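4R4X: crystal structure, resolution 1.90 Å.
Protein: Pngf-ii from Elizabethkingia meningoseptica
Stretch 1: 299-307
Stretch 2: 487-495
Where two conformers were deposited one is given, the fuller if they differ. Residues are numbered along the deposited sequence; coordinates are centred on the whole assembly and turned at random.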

# COMPACT_ATOMS: atom_id res chain seq x y z
N LEU A 299 -12.20 -3.97 4.08
CA LEU A 299 -11.09 -3.53 3.20
C LEU A 299 -10.17 -4.71 2.86
O LEU A 299 -9.74 -4.84 1.73
N MSE A 300 -9.91 -5.56 3.85
CA MSE A 300 -8.93 -6.66 3.74
C MSE A 300 -9.32 -7.73 4.72
O MSE A 300 -9.44 -7.45 5.91
N ARG A 301 -9.55 -8.95 4.24
CA ARG A 301 -9.77 -10.11 5.08
C ARG A 301 -8.44 -10.86 5.15
O ARG A 301 -7.82 -11.13 4.11
N PHE A 302 -7.98 -11.14 6.37
CA PHE A 302 -6.69 -11.77 6.58
C PHE A 302 -6.78 -12.77 7.71
O PHE A 302 -7.71 -12.75 8.53
N PHE A 303 -5.80 -13.68 7.76
CA PHE A 303 -5.74 -14.64 8.83
C PHE A 303 -4.38 -14.57 9.46
O PHE A 303 -3.39 -14.58 8.75
N THR A 304 -4.33 -14.49 10.78
CA THR A 304 -3.03 -14.49 11.48
C THR A 304 -2.37 -15.85 11.37
O THR A 304 -3.04 -16.89 11.27
N PRO A 305 -1.04 -15.86 11.34
CA PRO A 305 -0.37 -17.11 11.45
C PRO A 305 -0.43 -17.61 12.89
O PRO A 305 -1.01 -16.95 13.73
N PHE A 306 0.09 -18.80 13.16
CA PHE A 306 0.15 -19.33 14.51
C PHE A 306 1.33 -18.75 15.30
O PHE A 306 2.47 -19.16 15.10
N GLY A 307 1.05 -17.77 16.13
CA GLY A 307 1.96 -17.30 17.19
C GLY A 307 3.25 -16.60 16.81
O GLY A 307 4.27 -16.67 17.55
N ASN A 487 -10.23 -21.30 1.02
CA ASN A 487 -9.93 -19.95 0.54
C ASN A 487 -9.14 -19.09 1.50
O ASN A 487 -9.12 -17.86 1.38
N TRP A 488 -8.42 -19.73 2.42
CA TRP A 488 -7.47 -18.99 3.23
C TRP A 488 -6.30 -19.81 3.69
O TRP A 488 -6.39 -21.01 3.72
N CYS A 489 -5.20 -19.13 4.01
CA CYS A 489 -4.03 -19.79 4.61
C CYS A 489 -3.59 -18.94 5.79
O CYS A 489 -3.44 -17.72 5.64
N PRO A 490 -3.29 -19.57 6.94
CA PRO A 490 -2.78 -18.75 8.05
C PRO A 490 -1.54 -17.93 7.67
O PRO A 490 -0.54 -18.48 7.19
N GLY A 491 -1.60 -16.62 7.90
CA GLY A 491 -0.50 -15.71 7.60
C GLY A 491 -0.70 -14.91 6.31
O GLY A 491 0.19 -14.19 5.88
N THR A 492 -1.87 -15.03 5.69
CA THR A 492 -2.11 -14.40 4.39
C THR A 492 -3.48 -13.73 4.28
O THR A 492 -4.44 -14.04 5.02
N ILE A 493 -3.57 -12.84 3.30
CA ILE A 493 -4.85 -12.26 2.85
C ILE A 493 -5.67 -13.25 2.01
O ILE A 493 -5.11 -14.01 1.23
N THR A 494 -6.99 -13.19 2.13
CA THR A 494 -7.87 -13.86 1.18
C THR A 494 -8.32 -12.84 0.14
O THR A 494 -8.98 -11.85 0.47
N ASN A 495 -7.92 -13.07 -1.11
CA ASN A 495 -8.26 -12.17 -2.23
C ASN A 495 -9.76 -12.05 -2.48
O ASN A 495 -10.43 -13.06 -2.48

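Phe303 is the centre of this contact and loses more surface to the other stretch than any other residue. Its CA-to-CB bond points sideways, and chi1 is m at -67°. With chi2 at 82°, the ring lies flat against Trp488, whose own CA-to-CB bond points toward stretch 1. Trp488 takes the p rotamer at chi1 56°, with chi2 at -77°. The two side chains form a face-to-face stack. The centroids of the Phe303 ring and the Trp488 five-membered ring are 4.3 Å apart, and the planes meet at 22°. The closest pair is Phe303 CG to Trp488 CE3, 3.4 Å. Trp488 NE1 is hydrogen-bonded elsewhere in the structure.

The edge of the Phe303 ring meets polar atoms near its plane. Phe303 CE1 lies 3.6 Å from Thr494 OG1. That hydroxyl is not left unpaired: Thr494 OG1 donates to Asn487 O at 2.6 Å, with chi1 of Thr494 at m. The bond ties Thr494 to Asn487 within stretch 2.

The Phe303 backbone is held as well. Phe303 N donates to Thr492 O at 3.1 Å, and Gly491 N donates to Phe303 O at 2.8 Å. Gly491 sits in the type II turn from Cys489 to Thr492. A CB there would fall 3.5 Å from Pro305 CB, which is tight, and the backbone angles also call for glycine. The CA-to-CB bond of Thr492 points away from stretch 1. Its chi1 is p, and Thr492 OG1 donates to Cys489 O at 2.8 Å, bracing the turn.

Pro490, within this turn, packs against Phe306 and Thr304. Its ring is C-gamma exo, and Pro490 CG packs 4.0 Å from Phe306 CE2. Phe306 starts sideways with chi1 m, but the end of its side chain comes nearer. Pro490 CB is 3.7 Å from Thr304 O, a buried carbonyl oxygen with no polar partner in the model.

Ile493, with chi1 m and chi2 t, supplies another apolar contact. It shares a sheet face with Phe302. Ile493 CG1 lies 3.9 Å from CG of Met300, a selenomethionine with chi1 and chi2 both t, and 4.5 Å from Phe302 CB. Phe302 is p, and the end of its side chain leads away.

Arg301 CG is 4.3 Å from Thr494 CB, and Thr494 N donates to Arg301 O at 3.0 Å. One water bridges the stretches, accepting from Arg301 N at 2.8 Å and donating to Thr494 O at 2.8 Å.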

# COMPACT_ATOMS: atom_id res chain seq x y z
CB LEU A 299 -10.25 -2.43 3.85
CG LEU A 299 -10.94 -1.12 4.22
CD1 LEU A 299 -9.87 -0.09 4.60
CD2 LEU A 299 -11.79 -0.61 3.05
CB MSE A 300 -7.50 -6.17 4.09
CG MSE A 300 -6.45 -7.29 4.13
SE MSE A 300 -4.97 -6.90 5.39
CE MSE A 300 -4.73 -4.98 5.03
CB ARG A 301 -10.87 -11.01 4.51
CG ARG A 301 -11.02 -12.38 5.18
CD ARG A 301 -12.23 -12.55 6.08
NE ARG A 301 -13.50 -12.16 5.46
CZ ARG A 301 -14.34 -12.92 4.76
NH1 ARG A 301 -14.10 -14.20 4.51
NH2 ARG A 301 -15.44 -12.36 4.26
CB PHE A 302 -5.56 -10.74 6.84
CG PHE A 302 -5.68 -10.00 8.15
CD1 PHE A 302 -6.51 -8.88 8.27
CD2 PHE A 302 -4.95 -10.40 9.27
CE1 PHE A 302 -6.63 -8.20 9.48
CE2 PHE A 302 -5.07 -9.73 10.49
CZ PHE A 302 -5.90 -8.63 10.60
CB PHE A 303 -6.07 -16.02 8.28
CG PHE A 303 -7.50 -16.11 7.85
CD1 PHE A 303 -7.88 -15.65 6.60
CD2 PHE A 303 -8.47 -16.51 8.74
CE1 PHE A 303 -9.21 -15.62 6.22
CE2 PHE A 303 -9.81 -16.53 8.36
CZ PHE A 303 -10.19 -16.06 7.11
CB THR A 304 -3.08 -14.07 12.96
OG1 THR A 304 -3.64 -15.13 13.76
CG2 THR A 304 -3.84 -12.79 13.17
CB PRO A 305 1.04 -16.77 10.97
CG PRO A 305 1.25 -15.38 11.43
CD PRO A 305 -0.09 -14.73 11.29
CB PHE A 306 0.32 -20.83 14.45
CG PHE A 306 -0.88 -21.60 13.97
CD1 PHE A 306 -1.82 -22.09 14.87
CD2 PHE A 306 -1.01 -21.95 12.64
CE1 PHE A 306 -2.87 -22.88 14.44
CE2 PHE A 306 -2.07 -22.71 12.20
CZ PHE A 306 -3.01 -23.18 13.10
CB ASN A 487 -11.17 -19.20 0.05
CG ASN A 487 -10.87 -18.30 -1.14
OD1 ASN A 487 -9.99 -18.59 -1.94
ND2 ASN A 487 -11.62 -17.21 -1.26
CB TRP A 488 -8.16 -18.41 4.44
CG TRP A 488 -8.91 -19.36 5.34
CD1 TRP A 488 -10.13 -19.93 5.13
CD2 TRP A 488 -8.52 -19.75 6.67
NE1 TRP A 488 -10.52 -20.66 6.22
CE2 TRP A 488 -9.54 -20.58 7.18
CE3 TRP A 488 -7.39 -19.51 7.46
CZ2 TRP A 488 -9.48 -21.14 8.44
CZ3 TRP A 488 -7.33 -20.08 8.73
CH2 TRP A 488 -8.37 -20.87 9.21
CB CYS A 489 -2.84 -19.86 3.64
SG CYS A 489 -3.01 -20.87 2.15
CB PRO A 490 -2.45 -19.79 9.11
CG PRO A 490 -3.37 -20.94 8.83
CD PRO A 490 -3.50 -20.97 7.33
CB THR A 492 -1.94 -15.38 3.18
OG1 THR A 492 -2.98 -16.38 3.17
CG2 THR A 492 -0.55 -16.06 3.17
CB ILE A 493 -4.57 -11.07 1.92
CG1 ILE A 493 -3.96 -9.95 2.73
CG2 ILE A 493 -5.84 -10.59 1.18
CD1 ILE A 493 -3.35 -8.85 1.90
CB THR A 494 -9.08 -14.49 1.91
OG1 THR A 494 -8.62 -15.61 2.68
CG2 THR A 494 -10.14 -14.94 0.91
CB ASN A 495 -7.66 -12.74 -3.52
CG ASN A 495 -6.25 -12.24 -3.77
OD1 ASN A 495 -5.27 -12.83 -3.32
ND2 ASN A 495 -6.14 -11.17 -4.49
O HOH W 1 -9.32 -9.25 1.47